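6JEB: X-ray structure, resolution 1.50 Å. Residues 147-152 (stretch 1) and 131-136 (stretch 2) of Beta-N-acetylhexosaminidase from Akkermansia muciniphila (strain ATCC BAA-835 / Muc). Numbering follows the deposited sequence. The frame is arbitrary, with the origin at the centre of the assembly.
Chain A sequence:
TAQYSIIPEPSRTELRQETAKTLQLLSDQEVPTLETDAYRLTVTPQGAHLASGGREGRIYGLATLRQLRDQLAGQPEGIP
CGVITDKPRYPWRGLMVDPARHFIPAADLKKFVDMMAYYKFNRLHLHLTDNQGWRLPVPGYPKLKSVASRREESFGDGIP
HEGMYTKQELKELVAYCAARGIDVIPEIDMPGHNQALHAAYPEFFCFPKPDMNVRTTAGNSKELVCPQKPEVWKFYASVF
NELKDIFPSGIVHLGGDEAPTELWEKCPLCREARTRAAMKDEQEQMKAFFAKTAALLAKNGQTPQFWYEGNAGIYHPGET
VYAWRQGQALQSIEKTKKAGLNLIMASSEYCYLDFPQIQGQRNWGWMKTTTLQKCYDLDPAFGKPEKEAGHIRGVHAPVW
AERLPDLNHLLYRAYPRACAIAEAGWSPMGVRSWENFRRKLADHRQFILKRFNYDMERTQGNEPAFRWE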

ATOM      1  N   VAL A 147       0.279  15.969 -21.403  1.00 12.45           N
ATOM      2  CA  VAL A 147      -0.157  16.970 -20.429  1.00 12.23           C
ATOM      3  C   VAL A 147      -0.140  16.429 -19.001  1.00 11.59           C
ATOM      4  O   VAL A 147       0.559  16.960 -18.135  1.00 12.36           O
ATOM      5  CB  VAL A 147      -1.551  17.519 -20.781  1.00 13.55           C
ATOM      6  CG1 VAL A 147      -1.990  18.536 -19.739  1.00 14.61           C
ATOM      7  CG2 VAL A 147      -1.550  18.145 -22.179  1.00 15.50           C
ATOM      8  N   ALA A 148      -0.914  15.370 -18.737  1.00 11.97           N
ATOM      9  CA  ALA A 148      -1.184  14.971 -17.356  1.00 11.30           C
ATOM     10  C   ALA A 148       0.034  14.406 -16.635  1.00 11.18           C
ATOM     11  O   ALA A 148       0.037  14.373 -15.397  1.00 12.78           O
ATOM     12  CB  ALA A 148      -2.351  13.977 -17.314  1.00 12.51           C
ATOM     13  N   SER A 149       1.058  13.956 -17.360  1.00 11.35           N
ATOM     14  CA  SER A 149       2.229  13.354 -16.732  1.00 10.94           C
ATOM     15  C   SER A 149       3.305  14.376 -16.386  1.00 12.38           C
ATOM     16  O   SER A 149       4.381  13.984 -15.918  1.00 13.51           O
ATOM     17  CB  SER A 149       2.828  12.261 -17.634  1.00 11.91           C
ATOM     18  OG  SER A 149       3.574  12.824 -18.708  1.00 13.24           O
ATOM     19  N   ARG A 150       3.044  15.666 -16.610  1.00 12.33           N
ATOM     20  CA  ARG A 150       4.039  16.720 -16.462  1.00 12.42           C
ATOM     21  C   ARG A 150       3.479  17.841 -15.606  1.00 13.23           C
ATOM     22  O   ARG A 150       2.301  18.183 -15.722  1.00 14.81           O
ATOM     23  CB  ARG A 150       4.371  17.300 -17.841  1.00 12.80           C
ATOM     24  CG  ARG A 150       5.119  16.315 -18.713  1.00 13.50           C
ATOM     25  CD  ARG A 150       4.909  16.563 -20.203  1.00 13.35           C
ATOM     26  NE  ARG A 150       5.871  15.792 -20.982  1.00 13.19           N
ATOM     27  CZ  ARG A 150       5.873  15.732 -22.307  1.00 13.35           C
ATOM     28  NH1 ARG A 150       4.936  16.378 -23.002  1.00 15.10           N
ATOM     29  NH2 ARG A 150       6.806  15.024 -22.935  1.00 15.71           N
ATOM     30  N   ARG A 151       4.323  18.426 -14.756  1.00 11.84           N
ATOM     31  CA  ARG A 151       3.935  19.628 -14.033  1.00 12.07           C
ATOM     32  C   ARG A 151       5.087  20.627 -14.028  1.00 12.25           C
ATOM     33  O   ARG A 151       6.255  20.266 -14.189  1.00 13.23           O
ATOM     34  CB  ARG A 151       3.424  19.331 -12.612  1.00 13.03           C
ATOM     35  CG  ARG A 151       4.481  18.836 -11.643  1.00 12.43           C
ATOM     36  CD  ARG A 151       3.905  18.702 -10.230  1.00 13.69           C
ATOM     37  NE  ARG A 151       4.910  18.272  -9.262  1.00 12.10           N
ATOM     38  CZ  ARG A 151       5.063  17.017  -8.851  1.00 10.99           C
ATOM     39  NH1 ARG A 151       4.271  16.051  -9.322  1.00 11.98           N
ATOM     40  NH2 ARG A 151       6.004  16.723  -7.964  1.00 12.31           N
ATOM     41  N   GLU A 152       4.735  21.899 -13.823  1.00 12.53           N
ATOM     42  CA  GLU A 152       5.694  22.989 -13.978  1.00 13.65           C
ATOM     43  C   GLU A 152       6.718  23.034 -12.848  1.00 13.68           C
ATOM     44  O   GLU A 152       7.861  23.456 -13.070  1.00 14.97           O
ATOM     45  CB  GLU A 152       4.934  24.317 -14.054  1.00 17.53           C
ATOM     46  CG  GLU A 152       5.820  25.547 -14.155  1.00 22.92           C
ATOM     47  CD  GLU A 152       5.052  26.829 -13.894  1.00 28.46           C
ATOM     48  OE1 GLU A 152       3.806  26.795 -13.947  1.00 30.94           O
ATOM     49  OE2 GLU A 152       5.694  27.859 -13.609  1.00 30.27           O
TER
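Stretch 2 131-136: NQGWRL

Stretch 2, an irregular segment without helix or strand, lies against the turn by which stretch 1 passes from a weakly bonded helix into the short strand Arg150-Arg151. The two run in opposite directions: Trp134 faces Ser149, with CA atoms 4.9 Å apart, and Gln132 faces Arg151, with CA atoms 6.9 Å apart. The contact is small, burying 303 Å² in all, and rests chiefly on Arg151, Ala148 and the residues they meet. Arg151 points its CA-to-CB bond toward stretch 2 and, from chi1 p, runs out with chi2 and chi3 both t, so that NH1 donates a hydrogen bond to Gln132 O (3.0 Å, 153° at the hydrogen). The carbonyl lies at the guanidinium edge, near its plane, and NH1 also packs 3.6 Å from Gln132 CB. The side chain of Gln132 leaves CA sideways and its end leads away. Ala148, also directed toward stretch 2, sets its CB 3.6 Å from Trp134 CB, while Ala148 O accepts a weak hydrogen bond from Trp134 N (3.0 Å, 122°) and a CA-H...O contact from Gly133 CA (3.4 Å). The indole itself leads away from stretch 1, its NE1 hydrogen-bonded to Leu136 O at 2.8 Å. Ser149 CB lies 3.4 Å from Trp134 O, which has no hydrogen-bond partner in the model and receives a CA-H...O contact from Ser149 CA (3.5 Å). Arg135 starts away from stretch 1, but its end returns: NH1 gives Ser149 O a short yet weak hydrogen bond (2.8 Å, 125°). Its NH2 stands 3.8 Å from Arg151 NH1, a close approach of like charges, although both nitrogens have hydrogen-bond partners elsewhere in the structure. Gly133 leaves room for this guanidinium, since a CB there would come within 2.2 Å of Arg135 NH2.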

ATOM      1  N   ASN A 131      -3.705  14.789  -8.335  1.00 11.57           N
ATOM      2  CA  ASN A 131      -3.769  16.161  -8.826  1.00 11.59           C
ATOM      3  C   ASN A 131      -2.464  16.581  -9.482  1.00 12.44           C
ATOM      4  O   ASN A 131      -2.477  17.438 -10.376  1.00 12.52           O
ATOM      5  CB  ASN A 131      -4.053  17.102  -7.662  1.00 12.15           C
ATOM      6  CG  ASN A 131      -5.430  16.900  -7.075  1.00 12.68           C
ATOM      7  OD1 ASN A 131      -6.414  16.744  -7.806  1.00 12.95           O
ATOM      8  ND2 ASN A 131      -5.513  16.914  -5.749  1.00 13.37           N
ATOM      9  N   GLN A 132      -1.343  15.999  -9.038  1.00 11.85           N
ATOM     10  CA  GLN A 132       0.005  16.435  -9.384  1.00 11.87           C
ATOM     11  C   GLN A 132       0.620  15.627 -10.516  1.00 12.19           C
ATOM     12  O   GLN A 132       1.749  15.921 -10.930  1.00 12.69           O
ATOM     13  CB  GLN A 132       0.918  16.359  -8.144  1.00 12.94           C
ATOM     14  CG  GLN A 132       0.534  17.298  -7.003  1.00 13.77           C
ATOM     15  CD  GLN A 132      -0.627  16.791  -6.149  1.00 12.86           C
ATOM     16  OE1 GLN A 132      -1.077  15.656  -6.294  1.00 13.34           O
ATOM     17  NE2 GLN A 132      -1.125  17.651  -5.259  1.00 14.50           N
ATOM     18  N   GLY A 133      -0.084  14.623 -11.026  1.00 10.96           N
ATOM     19  CA  GLY A 133       0.462  13.791 -12.075  1.00 11.09           C
ATOM     20  C   GLY A 133      -0.376  12.561 -12.344  1.00 10.60           C
ATOM     21  O   GLY A 133      -1.185  12.143 -11.506  1.00 12.91           O
ATOM     22  N   TRP A 134      -0.176  11.982 -13.527  1.00 11.53           N
ATOM     23  CA  TRP A 134      -0.880  10.790 -13.984  1.00 11.74           C
ATOM     24  C   TRP A 134       0.175   9.902 -14.628  1.00 11.79           C
ATOM     25  O   TRP A 134       0.852  10.344 -15.560  1.00 12.81           O
ATOM     26  CB  TRP A 134      -1.953  11.183 -15.013  1.00 11.51           C
ATOM     27  CG  TRP A 134      -2.717  10.009 -15.553  1.00 11.16           C
ATOM     28  CD1 TRP A 134      -2.237   9.031 -16.381  1.00 11.66           C
ATOM     29  CD2 TRP A 134      -4.084   9.665 -15.272  1.00 12.12           C
ATOM     30  NE1 TRP A 134      -3.221   8.098 -16.627  1.00 11.61           N
ATOM     31  CE2 TRP A 134      -4.366   8.473 -15.970  1.00 12.61           C
ATOM     32  CE3 TRP A 134      -5.102  10.266 -14.518  1.00 12.02           C
ATOM     33  CZ2 TRP A 134      -5.617   7.852 -15.920  1.00 12.70           C
ATOM     34  CZ3 TRP A 134      -6.347   9.639 -14.465  1.00 12.44           C
ATOM     35  CH2 TRP A 134      -6.590   8.451 -15.169  1.00 12.70           C
ATOM     36  N   ARG A 135       0.320   8.658 -14.144  1.00 10.79           N
ATOM     37  CA  ARG A 135       1.463   7.820 -14.504  1.00 11.20           C
ATOM     38  C   ARG A 135       1.124   6.588 -15.343  1.00 11.56           C
ATOM     39  O   ARG A 135       2.049   5.834 -15.699  1.00 11.99           O
ATOM     40  CB  ARG A 135       2.231   7.384 -13.249  1.00 11.74           C
ATOM     41  CG  ARG A 135       2.585   8.524 -12.302  1.00 12.07           C
ATOM     42  CD  ARG A 135       3.421   9.616 -12.990  1.00 12.02           C
ATOM     43  NE  ARG A 135       3.652  10.704 -12.051  1.00 11.96           N
ATOM     44  CZ  ARG A 135       3.926  11.960 -12.398  1.00 11.06           C
ATOM     45  NH1 ARG A 135       4.071  12.292 -13.679  1.00 12.28           N
ATOM     46  NH2 ARG A 135       4.059  12.886 -11.454  1.00 11.78           N
ATOM     47  N   LEU A 136      -0.155   6.355 -15.672  1.00 12.22           N
ATOM     48  CA  LEU A 136      -0.561   5.167 -16.415  1.00 11.89           C
ATOM     49  C   LEU A 136      -0.801   5.524 -17.871  1.00 12.12           C
ATOM     50  O   LEU A 136      -1.707   6.322 -18.153  1.00 12.67           O
ATOM     51  CB  LEU A 136      -1.845   4.595 -15.822  1.00 11.97           C
ATOM     52  CG  LEU A 136      -2.374   3.384 -16.595  1.00 12.63           C
ATOM     53  CD1 LEU A 136      -1.647   2.091 -16.201  1.00 14.42           C
ATOM     54  CD2 LEU A 136      -3.885   3.225 -16.421  1.00 14.25           C
TER